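Local coordinates for BDI_3064 protein (Parabacteroides distasonis ATCC 8503, PDB 5Z06), which hydrolyses linear beta-1,2-glucan and beta-1,2-glucooligosaccharides of four or more units, releasing sophorose from the non-reducing end, at residues A[458-467]-A[490-501]; A[528-536]-A[596-604]. All coordinates share one frame; numbering follows the deposited sequence.

Interaction 1: A[458-467]-A[490-501]; sequences HKLIGWNETM and WASQEEYAQEYR. With GOL (glycerol), chain G.
Tyr500, on helix 495-505, reaches into loop 458-467 of the Glycoamylase-like region, where Ile461 and His458 receive it. Its CB and CG lie 4.0 and 3.8 Å from CD1 of Ile461, a methyl over one ring face in CH-pi contact, 25° off the normal. Farther out, Tyr500 CD1 touches Ile461 CB, CE1 nears Ile461 O, and CE2 nears NE2 of His458, which lies in the ring plane at the rim. At the tip, Tyr500 OH is hydrogen-bonded to His458 NE2 at a very short, doubtful 2.5 Å, to glycerol O1 at 2.7 Å, and to a water that donates to Lys459 O.

Elsewhere side chains of 490-501 grip the backbone at Gly462. Gly462 N donates to Trp490 O at 2.8 Å, and Gly462 CA stands 3.4 Å from the Trp490 six-membered ring centroid, with Met467 CB over the opposite face. Arg501 NE and NH2 both donate to Gly462 O, at 2.6 and 2.9 Å, while NH1 and NH2 hold Ser492 O; both acceptors lie in the guanidinium plane, so the four bonds restrain its rotation. Glycerol, probably from the crystallisation liquor, also accepts from Asn464 ND2, so this polar end can receive a hydroxyl.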
loop_
_atom_site.group_PDB
_atom_site.type_symbol
_atom_site.label_atom_id
_atom_site.label_comp_id
_atom_site.label_asym_id
_atom_site.label_seq_id
_atom_site.Cartn_x
_atom_site.Cartn_y
_atom_site.Cartn_z
ATOM N N HIS A 458 -4.855 -19.303 -16.379
ATOM C CA HIS A 458 -3.558 -19.209 -15.756
ATOM C C HIS A 458 -3.423 -20.432 -14.862
ATOM O O HIS A 458 -4.158 -20.569 -13.871
ATOM C CB HIS A 458 -3.499 -17.917 -14.962
ATOM C CG HIS A 458 -2.135 -17.538 -14.502
ATOM N ND1 HIS A 458 -1.803 -16.241 -14.182
ATOM C CD2 HIS A 458 -1.018 -18.274 -14.304
ATOM C CE1 HIS A 458 -0.535 -16.194 -13.817
ATOM N NE2 HIS A 458 -0.033 -17.414 -13.888
ATOM N N LYS A 459 -2.509 -21.334 -15.217
ATOM C CA LYS A 459 -2.246 -22.519 -14.407
ATOM C C LYS A 459 -1.504 -22.112 -13.160
ATOM O O LYS A 459 -0.700 -21.185 -13.210
ATOM C CB LYS A 459 -1.412 -23.526 -15.160
ATOM C CG LYS A 459 -2.160 -24.222 -16.288
ATOM C CD LYS A 459 -1.162 -24.775 -17.310
ATOM C CE LYS A 459 -1.772 -25.842 -18.214
ATOM N NZ LYS A 459 -2.598 -25.253 -19.302
ATOM N N LEU A 460 -1.774 -22.797 -12.049
ATOM C CA LEU A 460 -1.043 -22.551 -10.821
ATOM C C LEU A 460 0.194 -23.403 -10.829
ATOM O O LEU A 460 0.113 -24.627 -10.715
ATOM C CB LEU A 460 -1.900 -22.843 -9.579
ATOM C CG LEU A 460 -2.826 -21.754 -9.073
ATOM C CD1 LEU A 460 -3.251 -20.765 -10.136
ATOM C CD2 LEU A 460 -4.036 -22.307 -8.357
ATOM N N ILE A 461 1.341 -22.747 -10.980
ATOM C CA ILE A 461 2.612 -23.431 -11.120
ATOM C C ILE A 461 3.623 -22.768 -10.229
ATOM O O ILE A 461 3.910 -21.573 -10.398
ATOM C CB ILE A 461 3.096 -23.370 -12.586
ATOM C CG1 ILE A 461 2.037 -24.008 -13.512
ATOM C CG2 ILE A 461 4.466 -24.044 -12.737
ATOM C CD1 ILE A 461 2.307 -23.798 -14.983
ATOM N N GLY A 462 4.147 -23.537 -9.278
ATOM C CA GLY A 462 5.226 -23.096 -8.387
ATOM C C GLY A 462 6.582 -23.303 -9.049
ATOM O O GLY A 462 6.651 -23.946 -10.080
ATOM N N TRP A 463 7.672 -22.781 -8.502
ATOM C CA TRP A 463 7.690 -21.928 -7.320
ATOM C C TRP A 463 7.102 -20.558 -7.608
ATOM O O TRP A 463 7.549 -19.838 -8.505
ATOM C CB TRP A 463 9.103 -21.729 -6.835
ATOM C CG TRP A 463 9.225 -20.741 -5.716
ATOM C CD1 TRP A 463 9.768 -19.475 -5.771
ATOM C CD2 TRP A 463 8.764 -20.916 -4.383
ATOM N NE1 TRP A 463 9.700 -18.875 -4.543
ATOM C CE2 TRP A 463 9.085 -19.730 -3.667
ATOM C CE3 TRP A 463 8.135 -21.960 -3.713
ATOM C CZ2 TRP A 463 8.801 -19.578 -2.316
ATOM C CZ3 TRP A 463 7.851 -21.805 -2.355
ATOM C CH2 TRP A 463 8.185 -20.631 -1.677
ATOM N N ASN A 464 6.057 -20.245 -6.861
ATOM C CA ASN A 464 5.553 -18.905 -6.736
ATOM C C ASN A 464 4.784 -18.819 -5.408
ATOM O O ASN A 464 5.052 -19.594 -4.487
ATOM C CB ASN A 464 4.755 -18.475 -7.993
ATOM C CG ASN A 464 3.454 -19.226 -8.186
ATOM O OD1 ASN A 464 3.111 -20.153 -7.452
ATOM N ND2 ASN A 464 2.714 -18.811 -9.188
ATOM N N GLU A 465 3.824 -17.916 -5.313
ATOM C CA GLU A 465 3.128 -17.658 -4.040
ATOM C C GLU A 465 2.003 -18.615 -3.726
ATOM O O GLU A 465 1.398 -18.502 -2.647
ATOM C CB GLU A 465 2.530 -16.243 -4.038
ATOM C CG GLU A 465 1.369 -15.991 -5.000
ATOM C CD GLU A 465 1.796 -15.323 -6.289
ATOM O OE1 GLU A 465 2.764 -15.791 -6.837
ATOM O OE2 GLU A 465 1.170 -14.375 -6.775
ATOM N N THR A 466 1.707 -19.530 -4.657
ATOM C CA THR A 466 0.464 -20.256 -4.658
ATOM C C THR A 466 0.539 -21.633 -4.023
ATOM O O THR A 466 -0.374 -22.428 -4.228
ATOM C CB THR A 466 -0.097 -20.394 -6.092
ATOM O OG1 THR A 466 0.609 -21.405 -6.811
ATOM C CG2 THR A 466 -0.014 -19.057 -6.837
ATOM N N MET A 467 1.576 -21.941 -3.233
ATOM C CA MET A 467 1.637 -23.280 -2.609
ATOM C C MET A 467 0.386 -23.595 -1.767
ATOM O O MET A 467 -0.108 -24.731 -1.789
ATOM C CB MET A 467 2.866 -23.458 -1.728
ATOM C CG MET A 467 2.876 -24.798 -0.986
ATOM S SD MET A 467 4.349 -25.120 -0.016
ATOM C CE MET A 467 5.601 -25.283 -1.273
ATOM N N TRP A 490 1.474 -27.808 -8.998
ATOM C CA TRP A 490 2.398 -26.938 -8.286
ATOM C C TRP A 490 3.866 -27.198 -8.690
ATOM O O TRP A 490 4.539 -26.291 -9.176
ATOM C CB TRP A 490 2.199 -27.109 -6.789
ATOM C CG TRP A 490 3.286 -26.632 -6.006
ATOM C CD1 TRP A 490 4.233 -27.372 -5.413
ATOM C CD2 TRP A 490 3.601 -25.265 -5.743
ATOM N NE1 TRP A 490 5.114 -26.560 -4.743
ATOM C CE2 TRP A 490 4.754 -25.256 -4.937
ATOM C CE3 TRP A 490 2.981 -24.046 -6.060
ATOM C CZ2 TRP A 490 5.344 -24.077 -4.467
ATOM C CZ3 TRP A 490 3.562 -22.863 -5.577
ATOM C CH2 TRP A 490 4.738 -22.895 -4.797
ATOM N N ALA A 491 4.337 -28.434 -8.529
ATOM C CA ALA A 491 5.730 -28.782 -8.851
ATOM C C ALA A 491 5.848 -29.548 -10.183
ATOM O O ALA A 491 6.719 -30.387 -10.346
ATOM C CB ALA A 491 6.356 -29.567 -7.711
ATOM N N SER A 492 4.960 -29.242 -11.113
ATOM C CA SER A 492 4.924 -29.879 -12.410
ATOM C C SER A 492 6.306 -29.924 -13.039
ATOM O O SER A 492 7.011 -28.909 -13.081
ATOM C CB SER A 492 4.014 -29.101 -13.353
ATOM O OG SER A 492 4.017 -29.679 -14.650
ATOM N N GLN A 493 6.670 -31.106 -13.535
ATOM C CA GLN A 493 7.880 -31.275 -14.320
ATOM C C GLN A 493 7.652 -31.106 -15.826
ATOM O O GLN A 493 8.599 -31.219 -16.591
ATOM C CB GLN A 493 8.505 -32.631 -14.007
ATOM C CG GLN A 493 8.861 -32.794 -12.538
ATOM C CD GLN A 493 9.880 -31.763 -12.099
ATOM O OE1 GLN A 493 11.032 -31.795 -12.524
ATOM N NE2 GLN A 493 9.448 -30.815 -11.272
ATOM N N GLU A 494 6.433 -30.777 -16.248
ATOM C CA GLU A 494 6.129 -30.650 -17.672
ATOM C C GLU A 494 6.888 -29.514 -18.309
ATOM O O GLU A 494 7.212 -28.526 -17.653
ATOM C CB GLU A 494 4.646 -30.409 -17.937
ATOM C CG GLU A 494 3.757 -31.577 -17.579
ATOM C CD GLU A 494 2.315 -31.365 -17.995
ATOM O OE1 GLU A 494 1.932 -30.222 -18.365
ATOM O OE2 GLU A 494 1.561 -32.357 -17.945
ATOM N N GLU A 495 7.145 -29.701 -19.601
ATOM C CA GLU A 495 7.708 -28.695 -20.498
ATOM C C GLU A 495 7.013 -27.342 -20.366
ATOM O O GLU A 495 7.684 -26.305 -20.232
ATOM C CB GLU A 495 7.687 -29.194 -21.969
ATOM C CG GLU A 495 6.298 -29.332 -22.661
ATOM C CD GLU A 495 5.262 -30.218 -21.919
ATOM O OE1 GLU A 495 5.525 -31.440 -21.719
ATOM O OE2 GLU A 495 4.180 -29.688 -21.523
ATOM N N TYR A 496 5.678 -27.364 -20.363
ATOM C CA TYR A 496 4.892 -26.150 -20.279
ATOM C C TYR A 496 5.217 -25.412 -18.971
ATOM O O TYR A 496 5.354 -24.188 -18.974
ATOM C CB TYR A 496 3.381 -26.440 -20.357
ATOM C CG TYR A 496 2.569 -25.176 -20.207
ATOM C CD1 TYR A 496 2.286 -24.656 -18.940
ATOM C CD2 TYR A 496 2.130 -24.465 -21.319
ATOM C CE1 TYR A 496 1.593 -23.475 -18.781
ATOM C CE2 TYR A 496 1.405 -23.289 -21.164
ATOM C CZ TYR A 496 1.149 -22.800 -19.883
ATOM O OH TYR A 496 0.453 -21.635 -19.685
ATOM N N ALA A 497 5.316 -26.147 -17.868
ATOM C CA ALA A 497 5.551 -25.538 -16.544
ATOM C C ALA A 497 6.966 -24.994 -16.468
ATOM O O ALA A 497 7.213 -23.969 -15.830
ATOM C CB ALA A 497 5.309 -26.538 -15.422
ATOM N N GLN A 498 7.888 -25.691 -17.127
ATOM C CA GLN A 498 9.262 -25.215 -17.253
ATOM C C GLN A 498 9.294 -23.888 -17.984
ATOM O O GLN A 498 9.905 -22.935 -17.502
ATOM C CB GLN A 498 10.137 -26.243 -17.970
ATOM C CG GLN A 498 10.369 -27.523 -17.178
ATOM C CD GLN A 498 11.056 -28.589 -17.998
ATOM O OE1 GLN A 498 11.961 -28.294 -18.781
ATOM N NE2 GLN A 498 10.651 -29.841 -17.803
ATOM N N GLU A 499 8.620 -23.834 -19.128
ATOM C CA GLU A 499 8.511 -22.602 -19.911
ATOM C C GLU A 499 7.827 -21.460 -19.143
ATOM O O GLU A 499 8.237 -20.316 -19.236
ATOM C CB GLU A 499 7.768 -22.856 -21.224
ATOM C CG GLU A 499 8.593 -23.630 -22.246
ATOM C CD GLU A 499 7.829 -23.964 -23.533
ATOM O OE1 GLU A 499 6.604 -23.737 -23.621
ATOM O OE2 GLU A 499 8.465 -24.473 -24.474
ATOM N N TYR A 500 6.786 -21.780 -18.398
ATOM C CA TYR A 500 6.092 -20.798 -17.564
ATOM C C TYR A 500 7.038 -20.163 -16.551
ATOM O O TYR A 500 7.058 -18.943 -16.391
ATOM C CB TYR A 500 4.922 -21.470 -16.866
ATOM C CG TYR A 500 4.188 -20.587 -15.911
ATOM C CD1 TYR A 500 4.620 -20.469 -14.585
ATOM C CD2 TYR A 500 3.063 -19.882 -16.311
ATOM C CE1 TYR A 500 3.956 -19.667 -13.687
ATOM C CE2 TYR A 500 2.390 -19.069 -15.410
ATOM C CZ TYR A 500 2.840 -18.980 -14.095
ATOM O OH TYR A 500 2.203 -18.176 -13.173
ATOM N N ARG A 501 7.823 -21.007 -15.888
ATOM C CA ARG A 501 8.810 -20.553 -14.931
ATOM C C ARG A 501 9.850 -19.666 -15.565
ATOM O O ARG A 501 10.104 -18.555 -15.075
ATOM C CB ARG A 501 9.468 -21.727 -14.257
ATOM C CG ARG A 501 8.509 -22.450 -13.322
ATOM C CD ARG A 501 9.103 -23.757 -12.902
ATOM N NE ARG A 501 8.147 -24.575 -12.165
ATOM C CZ ARG A 501 7.793 -25.834 -12.430
ATOM N NH1 ARG A 501 8.327 -26.526 -13.434
ATOM N NH2 ARG A 501 6.887 -26.417 -11.641
HETATM C C1 GOL G . 4.483 -15.957 -11.376
HETATM O O1 GOL G . 3.812 -17.221 -11.178
HETATM C C2 GOL G . 3.465 -14.829 -11.343
HETATM O O2 GOL G . 2.553 -15.069 -12.412
HETATM C C3 GOL G . 2.638 -14.781 -10.052
HETATM O O3 GOL G . 3.491 -14.767 -8.919
HETATM O O HOH W 1 0.918 -19.867 -11.488
HETATM O O HOH W 2 -0.940 -21.082 -17.458
#

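Interaction 2: A[528-536]-A[596-604]; sequences VSNGGPLFF and NYQAQEPMP
A type II' beta turn, Val528 to Gly531, closed by the Gly531 N to Val528 O bond, presents Ser529 and Asn530 to an inverse gamma turn centred on Pro602. Both belong to loops of the Glycoamylase-like region, whose clan is that of the six-hairpin (α/α)6 barrels; the chain of the second loop arrives from strand 597-599.

One direct hydrogen bond links the two turns. Asn530 ND2 donates to Pro602 O at 2.7 Å, nearly straight at 168°; the acceptor lies in the amide plane, whereas the donor is tilted 27° from the carbonyl plane. Asn530 has CG between its backbone N and carbonyl carbon, which swings the amide across to Pro602 and Met603.

Water-mediated bonds converge on Glu601 OE1. One water donates to it at 2.7 Å and accepts from Ser529 OG. The oxygen of a second water lies 2.6 Å from Glu601 OE1, to which it donates; this water also donates to Asn530 OD1 and accepts from Gly532 N. Together they tie a buried carboxylate oxygen to Ser529, Asn530 and Gly532 of the first loop, although Ser529 OG itself remains 4.2 Å from Glu601 OE1.

Packing fills in around these polar links. The bent Met603 chain lies alongside the Asn530 amide, running in the opposite direction, with its CE against Ser529 OG. Glu601 CG rests on the Gly532-Pro533 peptide, and its chain runs beside the proline ring, pointing the same way. Toward the strand the contact thins: Pro533 CG meets Ala599 CB at 4.1 Å. Close by, the backbone adds a CA-H...O contact, Pro533 CA to Gln600 O, 3.1 Å long with an angle of 130° at the hydrogen.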
loop_
_atom_site.group_PDB
_atom_site.type_symbol
_atom_site.label_atom_id
_atom_site.label_comp_id
_atom_site.label_asym_id
_atom_site.label_seq_id
_atom_site.Cartn_x
_atom_site.Cartn_y
_atom_site.Cartn_z
ATOM N N VAL A 528 12.197 -20.698 -8.576
ATOM C CA VAL A 528 12.488 -20.066 -9.840
ATOM C C VAL A 528 13.529 -19.015 -9.552
ATOM O O VAL A 528 13.437 -18.283 -8.554
ATOM C CB VAL A 528 11.252 -19.371 -10.409
ATOM C CG1 VAL A 528 11.615 -18.520 -11.628
ATOM C CG2 VAL A 528 10.198 -20.410 -10.779
ATOM N N SER A 529 14.518 -18.935 -10.433
ATOM C CA SER A 529 15.553 -17.928 -10.320
ATOM C C SER A 529 16.164 -18.025 -8.928
ATOM O O SER A 529 16.377 -19.156 -8.456
ATOM C CB SER A 529 14.978 -16.555 -10.662
ATOM O OG SER A 529 16.022 -15.631 -10.817
ATOM N N ASN A 530 16.451 -16.901 -8.260
ATOM C CA ASN A 530 16.963 -16.959 -6.895
ATOM C C ASN A 530 15.891 -16.787 -5.827
ATOM O O ASN A 530 16.214 -16.490 -4.683
ATOM C CB ASN A 530 18.181 -16.032 -6.681
ATOM C CG ASN A 530 17.865 -14.562 -6.842
ATOM O OD1 ASN A 530 16.738 -14.173 -7.135
ATOM N ND2 ASN A 530 18.879 -13.733 -6.642
ATOM N N GLY A 531 14.628 -17.026 -6.199
ATOM C CA GLY A 531 13.515 -17.092 -5.250
ATOM C C GLY A 531 12.280 -16.302 -5.643
ATOM O O GLY A 531 11.195 -16.535 -5.106
ATOM N N GLY A 532 12.448 -15.359 -6.573
ATOM C CA GLY A 532 11.373 -14.516 -6.998
ATOM C C GLY A 532 11.169 -13.396 -5.989
ATOM O O GLY A 532 11.986 -13.201 -5.076
ATOM N N PRO A 533 10.081 -12.630 -6.160
ATOM C CA PRO A 533 9.744 -11.644 -5.155
ATOM C C PRO A 533 9.667 -12.314 -3.810
ATOM O O PRO A 533 9.165 -13.443 -3.700
ATOM C CB PRO A 533 8.365 -11.154 -5.576
ATOM C CG PRO A 533 8.227 -11.531 -7.015
ATOM C CD PRO A 533 9.045 -12.760 -7.191
ATOM N N LEU A 534 10.174 -11.635 -2.794
ATOM C CA LEU A 534 10.245 -12.242 -1.477
ATOM C C LEU A 534 8.900 -12.544 -0.839
ATOM O O LEU A 534 8.846 -13.350 0.087
ATOM C CB LEU A 534 11.087 -11.401 -0.530
ATOM C CG LEU A 534 11.651 -12.092 0.701
ATOM C CD1 LEU A 534 12.464 -13.319 0.331
ATOM C CD2 LEU A 534 12.517 -11.099 1.472
ATOM N N PHE A 535 7.814 -11.940 -1.316
ATOM C CA PHE A 535 6.496 -12.267 -0.758
ATOM C C PHE A 535 6.085 -13.713 -1.009
ATOM O O PHE A 535 5.185 -14.224 -0.342
ATOM C CB PHE A 535 5.413 -11.302 -1.237
ATOM C CG PHE A 535 4.867 -11.600 -2.599
ATOM C CD1 PHE A 535 3.797 -12.474 -2.750
ATOM C CD2 PHE A 535 5.380 -10.985 -3.730
ATOM C CE1 PHE A 535 3.247 -12.741 -3.995
ATOM C CE2 PHE A 535 4.846 -11.255 -4.990
ATOM C CZ PHE A 535 3.774 -12.124 -5.120
ATOM N N PHE A 536 6.752 -14.364 -1.959
ATOM C CA PHE A 536 6.603 -15.792 -2.166
ATOM C C PHE A 536 6.825 -16.630 -0.898
ATOM O O PHE A 536 6.131 -17.637 -0.703
ATOM C CB PHE A 536 7.534 -16.258 -3.288
ATOM C CG PHE A 536 7.101 -15.857 -4.676
ATOM C CD1 PHE A 536 6.059 -14.952 -4.920
ATOM C CD2 PHE A 536 7.776 -16.382 -5.757
ATOM C CE1 PHE A 536 5.706 -14.624 -6.211
ATOM C CE2 PHE A 536 7.417 -16.058 -7.048
ATOM C CZ PHE A 536 6.371 -15.181 -7.273
ATOM N N ASN A 596 3.413 2.112 -11.968
ATOM C CA ASN A 596 2.933 0.766 -12.267
ATOM C C ASN A 596 3.279 -0.179 -11.144
ATOM O O ASN A 596 4.095 0.132 -10.263
ATOM C CB ASN A 596 3.579 0.239 -13.547
ATOM C CG ASN A 596 5.092 0.396 -13.532
ATOM O OD1 ASN A 596 5.815 -0.347 -12.851
ATOM N ND2 ASN A 596 5.581 1.385 -14.275
ATOM N N TYR A 597 2.663 -1.348 -11.208
ATOM C CA TYR A 597 2.997 -2.438 -10.341
ATOM C C TYR A 597 4.331 -2.999 -10.792
ATOM O O TYR A 597 4.654 -2.999 -11.978
ATOM C CB TYR A 597 1.926 -3.495 -10.424
ATOM C CG TYR A 597 2.225 -4.769 -9.666
ATOM C CD1 TYR A 597 2.065 -4.833 -8.267
ATOM C CD2 TYR A 597 2.641 -5.911 -10.341
ATOM C CE1 TYR A 597 2.304 -6.014 -7.580
ATOM C CE2 TYR A 597 2.902 -7.095 -9.659
ATOM C CZ TYR A 597 2.712 -7.150 -8.283
ATOM O OH TYR A 597 2.960 -8.321 -7.611
ATOM N N GLN A 598 5.104 -3.478 -9.843
ATOM C CA GLN A 598 6.357 -4.157 -10.159
ATOM C C GLN A 598 6.561 -5.311 -9.202
ATOM O O GLN A 598 6.255 -5.194 -8.010
ATOM C CB GLN A 598 7.533 -3.186 -10.113
ATOM C CG GLN A 598 7.608 -2.311 -8.878
ATOM C CD GLN A 598 8.863 -1.451 -8.865
ATOM O OE1 GLN A 598 9.339 -0.999 -9.901
ATOM N NE2 GLN A 598 9.397 -1.214 -7.683
ATOM N N ALA A 599 7.049 -6.425 -9.727
ATOM C CA ALA A 599 7.253 -7.625 -8.925
ATOM C C ALA A 599 8.757 -7.757 -8.716
ATOM O O ALA A 599 9.405 -8.509 -9.402
ATOM C CB ALA A 599 6.650 -8.846 -9.627
ATOM N N GLN A 600 9.317 -6.986 -7.781
ATOM C CA GLN A 600 10.762 -6.896 -7.664
ATOM C C GLN A 600 11.351 -8.138 -7.068
ATOM O O GLN A 600 10.695 -8.876 -6.310
ATOM C CB GLN A 600 11.184 -5.667 -6.846
ATOM C CG GLN A 600 10.738 -4.338 -7.416
ATOM C CD GLN A 600 11.198 -4.125 -8.848
ATOM O OE1 GLN A 600 10.731 -4.807 -9.754
ATOM N NE2 GLN A 600 12.106 -3.170 -9.051
ATOM N N GLU A 601 12.606 -8.369 -7.422
ATOM C CA GLU A 601 13.347 -9.562 -6.977
ATOM C C GLU A 601 14.784 -9.146 -6.749
ATOM O O GLU A 601 15.198 -8.124 -7.296
ATOM C CB GLU A 601 13.344 -10.663 -8.056
ATOM C CG GLU A 601 12.040 -10.892 -8.780
ATOM C CD GLU A 601 12.197 -11.850 -9.953
ATOM O OE1 GLU A 601 13.238 -12.539 -10.033
ATOM O OE2 GLU A 601 11.257 -11.912 -10.769
ATOM N N PRO A 602 15.572 -9.975 -6.024
ATOM C CA PRO A 602 17.012 -9.724 -5.931
ATOM C C PRO A 602 17.709 -10.181 -7.219
ATOM O O PRO A 602 18.500 -11.136 -7.230
ATOM C CB PRO A 602 17.431 -10.545 -4.700
ATOM C CG PRO A 602 16.475 -11.689 -4.665
ATOM C CD PRO A 602 15.174 -11.169 -5.237
ATOM N N MET A 603 17.393 -9.471 -8.291
ATOM C CA MET A 603 17.933 -9.704 -9.621
ATOM C C MET A 603 17.972 -8.332 -10.296
ATOM O O MET A 603 16.980 -7.593 -10.188
ATOM C CB MET A 603 16.992 -10.622 -10.406
ATOM C CG MET A 603 16.938 -12.062 -9.906
ATOM S SD MET A 603 18.507 -12.933 -10.114
ATOM C CE MET A 603 18.458 -13.196 -11.891
ATOM N N PRO A 604 19.079 -7.995 -11.007
ATOM C CA PRO A 604 19.195 -6.664 -11.654
ATOM C C PRO A 604 17.982 -6.204 -12.429
ATOM O O PRO A 604 17.592 -5.051 -12.329
ATOM C CB PRO A 604 20.378 -6.838 -12.603
ATOM C CG PRO A 604 21.266 -7.829 -11.890
ATOM C CD PRO A 604 20.359 -8.732 -11.084
HETATM O O HOH W 3 14.679 -13.701 -11.976
HETATM O O HOH W 4 14.248 -14.066 -8.214
#

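In the fold
Interactions 1 and 2 are both largely buried, yet the centre of interaction 1 lies about 27 Å from the centre of the chain, that of interaction 2 about 17 Å. Interaction 1 joins a loop to a helix through aromatic rings, an arginine and direct bonds, with its exposed margin at Tyr496. Interaction 2 joins a loop to strand 597-599 and the loop after it, with one direct hydrogen bond, two bridging waters and proline packing, and thins at Tyr597. The contacts touch: Trp463 NE1 probably donates to Gly531 O at 2.8 Å, and Phe536 packs against Trp463, Asn464 and Glu465. Helix 495-505 serves both, since its Trp504 touches Val528 and Glu601. Helix 556-573 likewise meets Trp463, Asn530 and Pro602.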